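Local coordinates for protein chitooligosaccharide oxidase (Gibberella zeae, PDB 6Y0R) that oxidises the C1 hydroxyl of chitooligosaccharides to a lactone, using bicovalently bound FAD and reducing molecular oxygen to hydrogen peroxide, at residues A[427-430]-A[431-435]; A[119-122]-A[123-127]; A[464-467]-A[468-472]; A[259-262]-A[263-267]. One frame throughout, in Å; residues are numbered along the deposited sequence.

Contact 1 (A[427-430]-A[431-435])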
ATOM      1  N   GLY A 427      -2.759   2.902 -21.384  1.00 22.42           N
ATOM      2  CA  GLY A 427      -3.997   2.886 -22.184  1.00 20.55           C
ATOM      3  C   GLY A 427      -5.157   2.345 -21.351  1.00 20.67           C
ATOM      4  O   GLY A 427      -6.247   2.948 -21.418  1.00 21.17           O
ATOM      5  N   LEU A 428      -4.918   1.295 -20.574  1.00 20.04           N
ATOM      6  CA  LEU A 428      -5.944   0.715 -19.651  1.00 21.82           C
ATOM      7  C   LEU A 428      -6.434   1.812 -18.708  1.00 22.25           C
ATOM      8  O   LEU A 428      -7.664   2.025 -18.537  1.00 21.25           O
ATOM      9  CB  LEU A 428      -5.323  -0.428 -18.850  1.00 24.30           C
ATOM     10  CG  LEU A 428      -5.600  -1.856 -19.276  1.00 30.80           C
ATOM     11  CD1 LEU A 428      -4.833  -2.767 -18.321  1.00 33.91           C
ATOM     12  CD2 LEU A 428      -7.106  -2.163 -19.265  1.00 29.49           C
ATOM     13  N   ARG A 429      -5.501   2.514 -18.071  1.00 20.76           N
ATOM     14  CA  ARG A 429      -5.877   3.547 -17.092  1.00 20.54           C
ATOM     15  C   ARG A 429      -6.587   4.711 -17.793  1.00 20.66           C
ATOM     16  O   ARG A 429      -7.619   5.193 -17.318  1.00 20.50           O
ATOM     17  CB  ARG A 429      -4.626   4.028 -16.357  1.00 20.95           C
ATOM     18  CG  ARG A 429      -4.953   5.106 -15.345  1.00 23.70           C
ATOM     19  CD  ARG A 429      -3.735   5.529 -14.567  1.00 27.88           C
ATOM     20  NE  ARG A 429      -3.034   6.545 -15.326  1.00 34.41           N
ATOM     21  CZ  ARG A 429      -1.983   6.358 -16.057  1.00 31.70           C
ATOM     22  NH1 ARG A 429      -1.419   7.391 -16.690  1.00 27.52           N
ATOM     23  NH2 ARG A 429      -1.470   5.133 -16.137  1.00 45.73           N
ATOM     24  N   GLN A 430      -6.014   5.196 -18.894  1.00 19.65           N
ATOM     25  CA  GLN A 430      -6.542   6.400 -19.571  1.00 20.70           C
ATOM     26  C   GLN A 430      -7.889   6.112 -20.241  1.00 19.34           C
ATOM     27  O   GLN A 430      -8.611   7.099 -20.417  1.00 20.04           O
ATOM     28  CB  GLN A 430      -5.524   6.950 -20.578  1.00 22.44           C
ATOM     29  CG  GLN A 430      -4.384   7.679 -19.897  1.00 24.66           C
ATOM     30  CD  GLN A 430      -3.434   8.307 -20.890  1.00 27.81           C
ATOM     31  OE1 GLN A 430      -3.364   7.879 -22.036  1.00 29.73           O
ATOM     32  NE2 GLN A 430      -2.702   9.315 -20.429  1.00 27.71           N
ATOM     33  N   SER A 431      -8.228   4.849 -20.524  1.00 21.69           N
ATOM     34  CA  SER A 431      -9.582   4.482 -21.033  1.00 22.56           C
ATOM     35  C   SER A 431     -10.634   4.992 -20.055  1.00 24.94           C
ATOM     36  O   SER A 431     -11.777   5.235 -20.488  1.00 25.43           O
ATOM     37  CB  SER A 431      -9.749   3.019 -21.299  1.00 22.56           C
ATOM     38  OG  SER A 431      -9.794   2.266 -20.082  1.00 23.26           O
ATOM     39  N   ILE A 432     -10.276   5.128 -18.769  1.00 21.94           N
ATOM     40  CA  ILE A 432     -11.129   5.781 -17.745  1.00 21.50           C
ATOM     41  C   ILE A 432     -10.693   7.230 -17.525  1.00 22.61           C
ATOM     42  O   ILE A 432     -11.539   8.127 -17.606  1.00 23.23           O
ATOM     43  CB  ILE A 432     -11.107   4.968 -16.440  1.00 23.77           C
ATOM     44  CG1 ILE A 432     -11.579   3.535 -16.690  1.00 26.29           C
ATOM     45  CG2 ILE A 432     -11.928   5.690 -15.385  1.00 23.77           C
ATOM     46  CD1 ILE A 432     -11.413   2.637 -15.527  1.00 28.92           C
ATOM     47  N   SER A 433      -9.428   7.504 -17.206  1.00 22.95           N
ATOM     48  CA  SER A 433      -9.071   8.779 -16.560  1.00 23.95           C
ATOM     49  C   SER A 433      -9.186   9.929 -17.570  1.00 25.20           C
ATOM     50  O   SER A 433      -9.452  11.032 -17.125  1.00 25.87           O
ATOM     51  CB  SER A 433      -7.715   8.752 -15.892  1.00 23.85           C
ATOM     52  OG  SER A 433      -6.698   8.459 -16.836  1.00 24.15           O
ATOM     53  N   SER A 434      -9.054   9.662 -18.870  1.00 25.18           N
ATOM     54  CA  SER A 434      -9.033  10.768 -19.864  1.00 29.33           C
ATOM     55  C   SER A 434     -10.432  11.394 -19.979  1.00 30.85           C
ATOM     56  O   SER A 434     -10.554  12.514 -20.509  1.00 29.89           O
ATOM     57  CB  SER A 434      -8.458  10.324 -21.179  1.00 34.39           C
ATOM     58  OG  SER A 434      -9.297   9.365 -21.788  1.00 40.85           O
ATOM     59  N   SER A 435     -11.470  10.746 -19.453  1.00 29.08           N
ATOM     60  CA  SER A 435     -12.849  11.267 -19.478  1.00 29.91           C
ATOM     61  C   SER A 435     -13.217  11.938 -18.158  1.00 29.61           C
ATOM     62  O   SER A 435     -14.344  12.435 -18.087  1.00 32.43           O
ATOM     63  CB  SER A 435     -13.814  10.171 -19.809  1.00 31.29           C
ATOM     64  OG  SER A 435     -14.044   9.380 -18.665  1.00 40.01           O
TER
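Ser431 N donates to Gly427 O (2.9 Å), and Ser433 N and Ser434 N bond in the same i to i-4 sense to Arg429 O and Gln430 O, while Ile432 N reaches back only three residues to Arg429 O (3.0 Å). Arg429 O therefore takes two backbone donors, Ser433 N and Ile432 N. The serine hydroxyls turn back to carbonyls of the preceding turn. With chi1 at 71°, the hydroxyl of Ser431 sits between its own N and carbonyl carbon and donates to Leu428 O, OG to O 2.6 Å. One turn on, Ser434 OG donates to Gln430 O at 2.7 Å; it and Ser434 N approach that oxygen from opposite faces of its plane, so a single residue holds the carbonyl twice. Ser433 OG has at most a weak bond, 3.4 Å from Arg429 O. The apolar side chains face the fold: Leu428 lies on Phe360 and Ile432 on Phe357 of helix 351-367, and Ile432 also meets Leu344 of strand 338-346. Serine hydroxyls returning to carbonyls three or four residues earlier are a familiar intrahelical motif, here at the C-terminal end of helix 420-433.

Contact 2 (A[119-122]-A[123-127])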
ATOM      1  N   LYS A 119       3.734  -5.553  20.075  1.00 21.83           N
ATOM      2  CA  LYS A 119       3.366  -5.584  21.520  1.00 24.78           C
ATOM      3  C   LYS A 119       1.933  -5.124  21.707  1.00 23.27           C
ATOM      4  O   LYS A 119       1.648  -3.916  21.596  1.00 24.17           O
ATOM      5  CB  LYS A 119       4.351  -4.724  22.319  1.00 25.66           C
ATOM      6  CG  LYS A 119       5.792  -5.206  22.292  1.00 29.90           C
ATOM      7  CD  LYS A 119       6.715  -4.319  23.116  1.00 35.45           C
ATOM      8  CE  LYS A 119       8.174  -4.713  22.999  1.00 40.54           C
ATOM      9  NZ  LYS A 119       9.052  -3.665  23.593  1.00 47.10           N
ATOM     10  N   LEU A 120       1.119  -5.938  22.119  1.00 23.42           N
ATOM     11  CA  LEU A 120      -0.288  -5.608  22.396  1.00 23.97           C
ATOM     12  C   LEU A 120      -0.443  -5.408  23.895  1.00 27.15           C
ATOM     13  O   LEU A 120      -0.065  -6.336  24.652  1.00 26.67           O
ATOM     14  CB  LEU A 120      -1.153  -6.777  21.936  1.00 24.68           C
ATOM     15  CG  LEU A 120      -2.655  -6.746  22.160  1.00 31.02           C
ATOM     16  CD1 LEU A 120      -3.304  -5.611  21.406  1.00 26.74           C
ATOM     17  CD2 LEU A 120      -3.412  -8.056  21.965  1.00 26.62           C
ATOM     18  N   ALA A 121      -1.145  -4.391  24.187  1.00 27.50           N
ATOM     19  CA  ALA A 121      -1.399  -3.985  25.594  1.00 30.34           C
ATOM     20  C   ALA A 121      -2.814  -4.401  25.997  1.00 32.60           C
ATOM     21  O   ALA A 121      -3.662  -4.685  25.118  1.00 28.85           O
ATOM     22  CB  ALA A 121      -1.173  -2.498  25.735  1.00 30.72           C
ATOM     23  N   LYS A 122      -3.089  -4.430  27.301  1.00 36.74           N
ATOM     24  CA  LYS A 122      -4.386  -4.930  27.807  1.00 38.07           C
ATOM     25  C   LYS A 122      -5.524  -4.005  27.367  1.00 35.62           C
ATOM     26  O   LYS A 122      -6.631  -4.504  27.219  1.00 36.02           O
ATOM     27  CB  LYS A 122      -4.317  -5.117  29.326  1.00 43.20           C
ATOM     28  CG  LYS A 122      -3.573  -6.379  29.745  1.00 52.92           C
ATOM     29  CD  LYS A 122      -4.111  -7.054  31.006  1.00 63.32           C
ATOM     30  CE  LYS A 122      -3.869  -8.552  31.034  1.00 68.93           C
ATOM     31  NZ  LYS A 122      -4.275  -9.139  32.334  1.00 72.91           N
ATOM     32  N   ASP A 123      -5.267  -2.729  27.077  1.00 33.05           N
ATOM     33  CA  ASP A 123      -6.349  -1.801  26.662  1.00 31.52           C
ATOM     34  C   ASP A 123      -6.642  -1.905  25.149  1.00 30.55           C
ATOM     35  O   ASP A 123      -7.475  -1.124  24.680  1.00 30.16           O
ATOM     36  CB  ASP A 123      -6.024  -0.371  27.093  1.00 35.64           C
ATOM     37  CG  ASP A 123      -4.794   0.221  26.437  1.00 36.49           C
ATOM     38  OD1 ASP A 123      -4.196  -0.461  25.601  1.00 30.83           O
ATOM     39  OD2 ASP A 123      -4.468   1.377  26.757  1.00 39.41           O
ATOM     40  N   GLY A 124      -6.004  -2.824  24.418  1.00 27.75           N
ATOM     41  CA  GLY A 124      -6.270  -3.040  22.980  1.00 25.10           C
ATOM     42  C   GLY A 124      -5.421  -2.133  22.090  1.00 26.68           C
ATOM     43  O   GLY A 124      -5.469  -2.260  20.849  1.00 27.41           O
ATOM     44  N   THR A 125      -4.588  -1.293  22.676  1.00 24.26           N
ATOM     45  CA  THR A 125      -3.556  -0.544  21.904  1.00 26.09           C
ATOM     46  C   THR A 125      -2.363  -1.458  21.613  1.00 25.51           C
ATOM     47  O   THR A 125      -2.077  -2.403  22.372  1.00 24.46           O
ATOM     48  CB  THR A 125      -3.109   0.717  22.645  1.00 27.15           C
ATOM     49  OG1 THR A 125      -2.236   1.412  21.762  1.00 49.66           O
ATOM     50  CG2 THR A 125      -2.339   0.391  23.892  1.00 24.55           C
ATOM     51  N   ALA A 126      -1.654  -1.223  20.521  1.00 22.05           N
ATOM     52  CA  ALA A 126      -0.497  -2.033  20.129  1.00 22.64           C
ATOM     53  C   ALA A 126       0.630  -1.113  19.675  1.00 22.82           C
ATOM     54  O   ALA A 126       0.347  -0.167  18.958  1.00 23.10           O
ATOM     55  CB  ALA A 126      -0.858  -2.989  19.022  1.00 25.17           C
ATOM     56  N   LYS A 127       1.852  -1.433  20.054  1.00 21.56           N
ATOM     57  CA  LYS A 127       3.052  -0.725  19.587  1.00 21.75           C
ATOM     58  C   LYS A 127       3.787  -1.694  18.684  1.00 22.62           C
ATOM     59  O   LYS A 127       4.141  -2.819  19.134  1.00 21.56           O
ATOM     60  CB  LYS A 127       3.924  -0.311  20.767  1.00 25.17           C
ATOM     61  CG  LYS A 127       3.249   0.744  21.620  1.00 30.13           C
ATOM     62  CD  LYS A 127       4.073   1.207  22.796  1.00 33.75           C
ATOM     63  CE  LYS A 127       3.437   2.416  23.441  1.00 38.46           C
ATOM     64  NZ  LYS A 127       3.717   2.446  24.894  1.00 46.80           N
TER
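Lys119 and Lys127 form an antiparallel hydrogen-bonded pair, with Lys119 N to Lys127 O and Lys127 N to Lys119 O both 2.9 Å. The next pair, Leu120 with Ala126, is non-hydrogen-bonded, and there Ala126 CA makes a CA-H...O contact to Lys119 O (3.2 Å). Leu120 bends over the partner strand: chi1 of 177° sets CG opposite the backbone N, and CD1 comes to rest 3.6 Å from Thr125 O and 4.3 Å from Ala126 CB. Toward the loop, Ala121 N donates to Thr125 O (2.8 Å), and Gly124 N to Ala121 O (3.1 Å). Ala121 is thus bonded to Gly124 through its O and to Thr125 through its N, the pattern of a type I turn with a G1 beta bulge. The bulge position is taken by Gly124 at phi 88°, a value that favours glycine. Asp123 OD1 is placed as in an Asx turn toward Thr125 N, although its position is doubtful. Farther out, the hydroxyl of Thr125 is hydrogen-bonded with Glu223, and Phe224 O is a second partner; Leu120 N bonds to the side chain of Gln144 from helix 134-145. This hairpin lies at the rim of an antiparallel sheet: strand 125-128 runs between strand 118-120 and the long strand 218-228. Backbone bonds join Ala126 to Phe224, and Gly124 just before the strand to Thr226, on which Leu120 and Ala126 both rest.

Contact 3 (A[464-467]-A[468-472])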
ATOM      1  N   SER A 464      -4.861  17.901  -3.194  1.00 18.94           N
ATOM      2  CA  SER A 464      -5.026  19.193  -2.510  1.00 20.67           C
ATOM      3  C   SER A 464      -4.248  19.254  -1.191  1.00 20.07           C
ATOM      4  O   SER A 464      -4.159  20.346  -0.606  1.00 20.90           O
ATOM      5  CB  SER A 464      -6.504  19.457  -2.322  1.00 22.90           C
ATOM      6  OG  SER A 464      -7.103  18.413  -1.585  1.00 25.70           O
ATOM      7  N   ASN A 465      -3.663  18.143  -0.713  1.00 17.75           N
ATOM      8  CA  ASN A 465      -2.840  18.129   0.513  1.00 16.90           C
ATOM      9  C   ASN A 465      -1.386  18.517   0.227  1.00 16.24           C
ATOM     10  O   ASN A 465      -0.625  18.647   1.158  1.00 17.10           O
ATOM     11  CB  ASN A 465      -2.903  16.751   1.190  1.00 17.21           C
ATOM     12  CG  ASN A 465      -4.195  16.558   1.952  1.00 19.13           C
ATOM     13  OD1 ASN A 465      -4.897  17.535   2.248  1.00 19.77           O
ATOM     14  ND2 ASN A 465      -4.539  15.297   2.222  1.00 16.81           N
ATOM     15  N   VAL A 466      -0.987  18.681  -1.030  1.00 16.56           N
ATOM     16  CA  VAL A 466       0.448  18.937  -1.332  1.00 18.28           C
ATOM     17  C   VAL A 466       0.929  20.215  -0.602  1.00 17.47           C
ATOM     18  O   VAL A 466       2.022  20.204  -0.020  1.00 17.57           O
ATOM     19  CB  VAL A 466       0.724  18.967  -2.849  1.00 18.46           C
ATOM     20  CG1 VAL A 466       2.108  19.520  -3.138  1.00 20.47           C
ATOM     21  CG2 VAL A 466       0.606  17.590  -3.486  1.00 18.62           C
ATOM     22  N   ALA A 467       0.179  21.318  -0.654  1.00 21.00           N
ATOM     23  CA  ALA A 467       0.645  22.592  -0.083  1.00 21.26           C
ATOM     24  C   ALA A 467       0.967  22.456   1.409  1.00 18.40           C
ATOM     25  O   ALA A 467       2.070  22.867   1.839  1.00 20.47           O
ATOM     26  CB  ALA A 467      -0.398  23.675  -0.337  1.00 22.16           C
ATOM     27  N   LYS A 468       0.068  21.845   2.185  1.00 19.45           N
ATOM     28  CA  LYS A 468       0.289  21.613   3.632  1.00 20.16           C
ATOM     29  C   LYS A 468       1.449  20.635   3.838  1.00 18.93           C
ATOM     30  O   LYS A 468       2.276  20.865   4.723  1.00 18.64           O
ATOM     31  CB  LYS A 468      -1.010  21.159   4.309  1.00 21.96           C
ATOM     32  CG  LYS A 468      -0.870  20.940   5.804  1.00 25.49           C
ATOM     33  CD  LYS A 468      -2.171  20.808   6.550  1.00 31.41           C
ATOM     34  CE  LYS A 468      -1.956  20.462   8.009  1.00 33.69           C
ATOM     35  NZ  LYS A 468      -3.263  20.209   8.654  1.00 38.78           N
ATOM     36  N   LEU A 469       1.564  19.579   3.014  1.00 17.15           N
ATOM     37  CA  LEU A 469       2.707  18.639   3.129  1.00 16.10           C
ATOM     38  C   LEU A 469       4.037  19.369   2.892  1.00 16.75           C
ATOM     39  O   LEU A 469       5.015  19.081   3.605  1.00 18.29           O
ATOM     40  CB  LEU A 469       2.541  17.479   2.139  1.00 17.00           C
ATOM     41  CG  LEU A 469       1.562  16.401   2.578  1.00 18.02           C
ATOM     42  CD1 LEU A 469       1.154  15.556   1.384  1.00 17.94           C
ATOM     43  CD2 LEU A 469       2.180  15.560   3.693  1.00 18.23           C
ATOM     44  N   GLU A 470       4.085  20.320   1.957  1.00 18.04           N
ATOM     45  CA  GLU A 470       5.345  21.083   1.711  1.00 18.61           C
ATOM     46  C   GLU A 470       5.724  21.915   2.937  1.00 17.56           C
ATOM     47  O   GLU A 470       6.917  22.034   3.215  1.00 18.52           O
ATOM     48  CB  GLU A 470       5.183  21.972   0.481  1.00 20.35           C
ATOM     49  CG  GLU A 470       5.027  21.170  -0.795  1.00 19.68           C
ATOM     50  CD  GLU A 470       4.744  21.982  -2.039  1.00 23.73           C
ATOM     51  OE1 GLU A 470       4.192  23.092  -1.899  1.00 26.62           O
ATOM     52  OE2 GLU A 470       5.001  21.481  -3.127  1.00 24.19           O
ATOM     53  N   ALA A 471       4.742  22.441   3.645  1.00 19.77           N
ATOM     54  CA  ALA A 471       5.004  23.223   4.873  1.00 20.31           C
ATOM     55  C   ALA A 471       5.507  22.293   5.987  1.00 20.91           C
ATOM     56  O   ALA A 471       6.477  22.635   6.713  1.00 21.81           O
ATOM     57  CB  ALA A 471       3.773  23.981   5.249  1.00 21.70           C
ATOM     58  N   VAL A 472       4.896  21.100   6.115  1.00 18.20           N
ATOM     59  CA  VAL A 472       5.398  20.113   7.095  1.00 19.00           C
ATOM     60  C   VAL A 472       6.823  19.733   6.736  1.00 17.23           C
ATOM     61  O   VAL A 472       7.669  19.582   7.613  1.00 20.01           O
ATOM     62  CB  VAL A 472       4.420  18.923   7.208  1.00 18.73           C
ATOM     63  CG1 VAL A 472       4.914  17.914   8.215  1.00 21.52           C
ATOM     64  CG2 VAL A 472       3.034  19.418   7.602  1.00 21.67           C
TER
HETATM   65  O   HOH W   1      -2.792  21.527   1.548  1.00 24.20           O
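Val466 and Glu470, one turn apart, carry the side-chain part of this first stretch of helix 466-476, and their backbones are joined by Glu470 N to Val466 O (2.9 Å). Following Glu470 outward, CB lies against Ala467 O, and CG, set opposite the carbonyl carbon by a chi1 of -66°, passes 3.3 Å from Val466 O. The chain then runs extended, which brings CD near the valine methyl CG1. At the tip the two oxygens part company: OE2 lies 3.5 Å from Val466 CG1, whereas OE1 is turned toward Ala467 CA, 4.0 Å away. Neither approach is a polar bond, and the two side chains cross at a slant. On another side of the helix, Leu469 closes over the Asn465 carbonyl, with CG 3.4 Å from Asn465 O, the same oxygen that accepts from Leu469 N at 3.0 Å. The bond one step earlier is replaced by a water, which donates to Ser464 O (2.8 Å) and accepts from Lys468 N (2.9 Å). Asn465 ND2 is bound to Ala395 O and Pro391 O, while Leu469 packs on Trp207 of helix 203-212 and Lys468 makes a cation-pi contact with that same indole. Glu470 also touches Lys491, to which its backbone is hydrogen-bonded. The chemistry divides: apolar and cation-pi contacts join the helix to helix 203-212, while at its start a water and the side-chain amide of Asn465 meet backbone polar groups.

Contact 4 (A[259-262]-A[263-267])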
ATOM      1  N   LYS A 259     -22.019   1.617  -3.599  1.00 18.26           N
ATOM      2  CA  LYS A 259     -22.357   2.929  -2.973  1.00 19.41           C
ATOM      3  C   LYS A 259     -23.220   2.722  -1.730  1.00 19.89           C
ATOM      4  O   LYS A 259     -23.023   3.427  -0.730  1.00 20.33           O
ATOM      5  CB  LYS A 259     -23.107   3.859  -3.923  1.00 20.96           C
ATOM      6  CG  LYS A 259     -22.335   4.333  -5.124  1.00 22.38           C
ATOM      7  CD  LYS A 259     -23.183   5.361  -5.870  1.00 26.79           C
ATOM      8  CE  LYS A 259     -22.462   6.122  -6.952  1.00 30.14           C
ATOM      9  NZ  LYS A 259     -23.423   6.694  -7.927  1.00 34.85           N
ATOM     10  N   GLY A 260     -24.180   1.807  -1.786  1.00 19.40           N
ATOM     11  CA  GLY A 260     -25.124   1.689  -0.670  1.00 18.93           C
ATOM     12  C   GLY A 260     -24.845   0.524   0.268  1.00 19.99           C
ATOM     13  O   GLY A 260     -25.527   0.411   1.295  1.00 21.25           O
ATOM     14  N   MET A 261     -23.871  -0.324  -0.024  1.00 17.17           N
ATOM     15  CA  MET A 261     -23.774  -1.617   0.681  1.00 17.59           C
ATOM     16  C   MET A 261     -23.225  -1.374   2.088  1.00 17.58           C
ATOM     17  O   MET A 261     -22.447  -0.463   2.386  1.00 17.20           O
ATOM     18  CB  MET A 261     -22.908  -2.612  -0.084  1.00 17.26           C
ATOM     19  CG  MET A 261     -21.428  -2.315   0.018  1.00 17.53           C
ATOM     20  SD  MET A 261     -20.588  -3.401  -1.229  1.00 19.09           S
ATOM     21  CE  MET A 261     -18.890  -2.857  -1.052  1.00 18.26           C
ATOM     22  N   PRO A 262     -23.582  -2.251   3.054  1.00 18.66           N
ATOM     23  CA  PRO A 262     -23.108  -2.095   4.420  1.00 19.37           C
ATOM     24  C   PRO A 262     -21.585  -2.144   4.544  1.00 17.04           C
ATOM     25  O   PRO A 262     -20.918  -2.771   3.700  1.00 16.76           O
ATOM     26  CB  PRO A 262     -23.726  -3.270   5.195  1.00 21.93           C
ATOM     27  CG  PRO A 262     -24.900  -3.701   4.324  1.00 27.12           C
ATOM     28  CD  PRO A 262     -24.473  -3.409   2.897  1.00 22.96           C
ATOM     29  N   ALA A 263     -21.091  -1.538   5.619  1.00 17.68           N
ATOM     30  CA  ALA A 263     -19.657  -1.426   5.946  1.00 17.28           C
ATOM     31  C   ALA A 263     -19.029  -2.829   6.075  1.00 17.18           C
ATOM     32  O   ALA A 263     -17.817  -2.942   5.873  1.00 17.61           O
ATOM     33  CB  ALA A 263     -19.475  -0.630   7.223  1.00 19.87           C
ATOM     34  N   GLU A 264     -19.801  -3.839   6.491  1.00 16.60           N
ATOM     35  CA  GLU A 264     -19.280  -5.216   6.674  1.00 16.96           C
ATOM     36  C   GLU A 264     -18.776  -5.841   5.368  1.00 16.60           C
ATOM     37  O   GLU A 264     -18.130  -6.904   5.486  1.00 17.07           O
ATOM     38  CB  GLU A 264     -20.399  -6.096   7.256  1.00 21.15           C
ATOM     39  CG  GLU A 264     -20.631  -5.822   8.727  1.00 22.90           C
ATOM     40  CD  GLU A 264     -21.350  -4.523   9.066  1.00 25.00           C
ATOM     41  OE1 GLU A 264     -22.091  -3.988   8.200  1.00 22.03           O
ATOM     42  OE2 GLU A 264     -21.138  -4.036  10.197  1.00 30.08           O
ATOM     43  N   ILE A 265     -19.095  -5.272   4.183  1.00 16.13           N
ATOM     44  CA  ILE A 265     -18.602  -5.832   2.902  1.00 16.49           C
ATOM     45  C   ILE A 265     -17.443  -4.965   2.385  1.00 16.84           C
ATOM     46  O   ILE A 265     -17.602  -3.780   2.316  1.00 15.92           O
ATOM     47  CB  ILE A 265     -19.688  -5.905   1.829  1.00 17.66           C
ATOM     48  CG1 ILE A 265     -20.919  -6.702   2.247  1.00 19.78           C
ATOM     49  CG2 ILE A 265     -19.080  -6.430   0.553  1.00 17.18           C
ATOM     50  CD1 ILE A 265     -22.006  -6.615   1.271  1.00 20.70           C
ATOM     51  N   THR A 266     -16.321  -5.581   2.032  1.00 15.60           N
ATOM     52  CA  THR A 266     -15.263  -4.985   1.207  1.00 15.63           C
ATOM     53  C   THR A 266     -15.088  -5.912   0.015  1.00 16.23           C
ATOM     54  O   THR A 266     -15.001  -7.125   0.233  1.00 16.36           O
ATOM     55  CB  THR A 266     -13.982  -4.708   1.996  1.00 16.51           C
ATOM     56  OG1 THR A 266     -14.213  -3.817   3.102  1.00 17.38           O
ATOM     57  CG2 THR A 266     -12.915  -4.115   1.098  1.00 18.01           C
ATOM     58  N   MET A 267     -15.126  -5.393  -1.204  1.00 14.81           N
ATOM     59  CA  MET A 267     -14.993  -6.295  -2.342  1.00 15.94           C
ATOM     60  C   MET A 267     -14.413  -5.573  -3.541  1.00 14.58           C
ATOM     61  O   MET A 267     -14.329  -4.308  -3.546  1.00 17.36           O
ATOM     62  CB  MET A 267     -16.330  -6.937  -2.724  1.00 18.88           C
ATOM     63  CG  MET A 267     -17.359  -6.011  -3.219  1.00 19.94           C
ATOM     64  SD  MET A 267     -18.865  -7.066  -3.510  1.00 23.81           S
ATOM     65  CE  MET A 267     -18.129  -8.540  -4.174  1.00 37.28           C
TER
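Met261, Ile265 and Met267 form an apolar cluster beside a type I beta turn, Pro262 to Ile265, which leads from the end of helix 247-260 into strand 265-272 of the seven-stranded antiparallel sheet. The thioether of Met261 slants across the isoleucine branch, SD 3.8 Å from Ile265 CG2. A chi1 of 75° places Met261 CG between its backbone N and carbonyl carbon, and the chain then extends so that the terminal CE lies 3.7 Å from Ile265 O and 4.1 Å from Met267 CG. Around this cluster stand Ile378 of strand 371-378, touching both methionines, and Phe236 of strand 233-239, touching Ile265 and Met267. Nearer the turn, Pro262 CD lies 4.4 Å from Ile265 CD1. The turn itself is closed by Ile265 N to Pro262 O, 3.1 Å and nearly straight at the hydrogen (168°), although the donor stands above the carbonyl plane. Arg173 holds the polar edge: its NH1 bonds to both Pro262 O and Ile265 O, and its N to Thr266 OG1. Glu264 bends at chi2; its OE2 forms a salt bridge with Lys174, while its OE1 lies 3.5 Å from Pro262 CB.

Overall arrangement
The four contacts are separate local structures, following one another along the chain in the order 2, 4, 1, 3. Contacts 1 and 4, with centres 26 Å apart, both involve the seven-stranded antiparallel sheet: contact 4 runs into its strand 265-272, and the helix of contact 1 packs on its strands 338-346 and 403-411. Contact 2 lies in the FAD-binding part, on the opposite side of the chain's centre from contact 1 (centres 44 Å apart), and contact 3 within the berberine-like range. Contacts 2, 3 and 4 stand off from the flavin cofactor: the side chains of Leu469 and Met267 are each about 13 Å from FAD, and that of Lys127 about 14 Å.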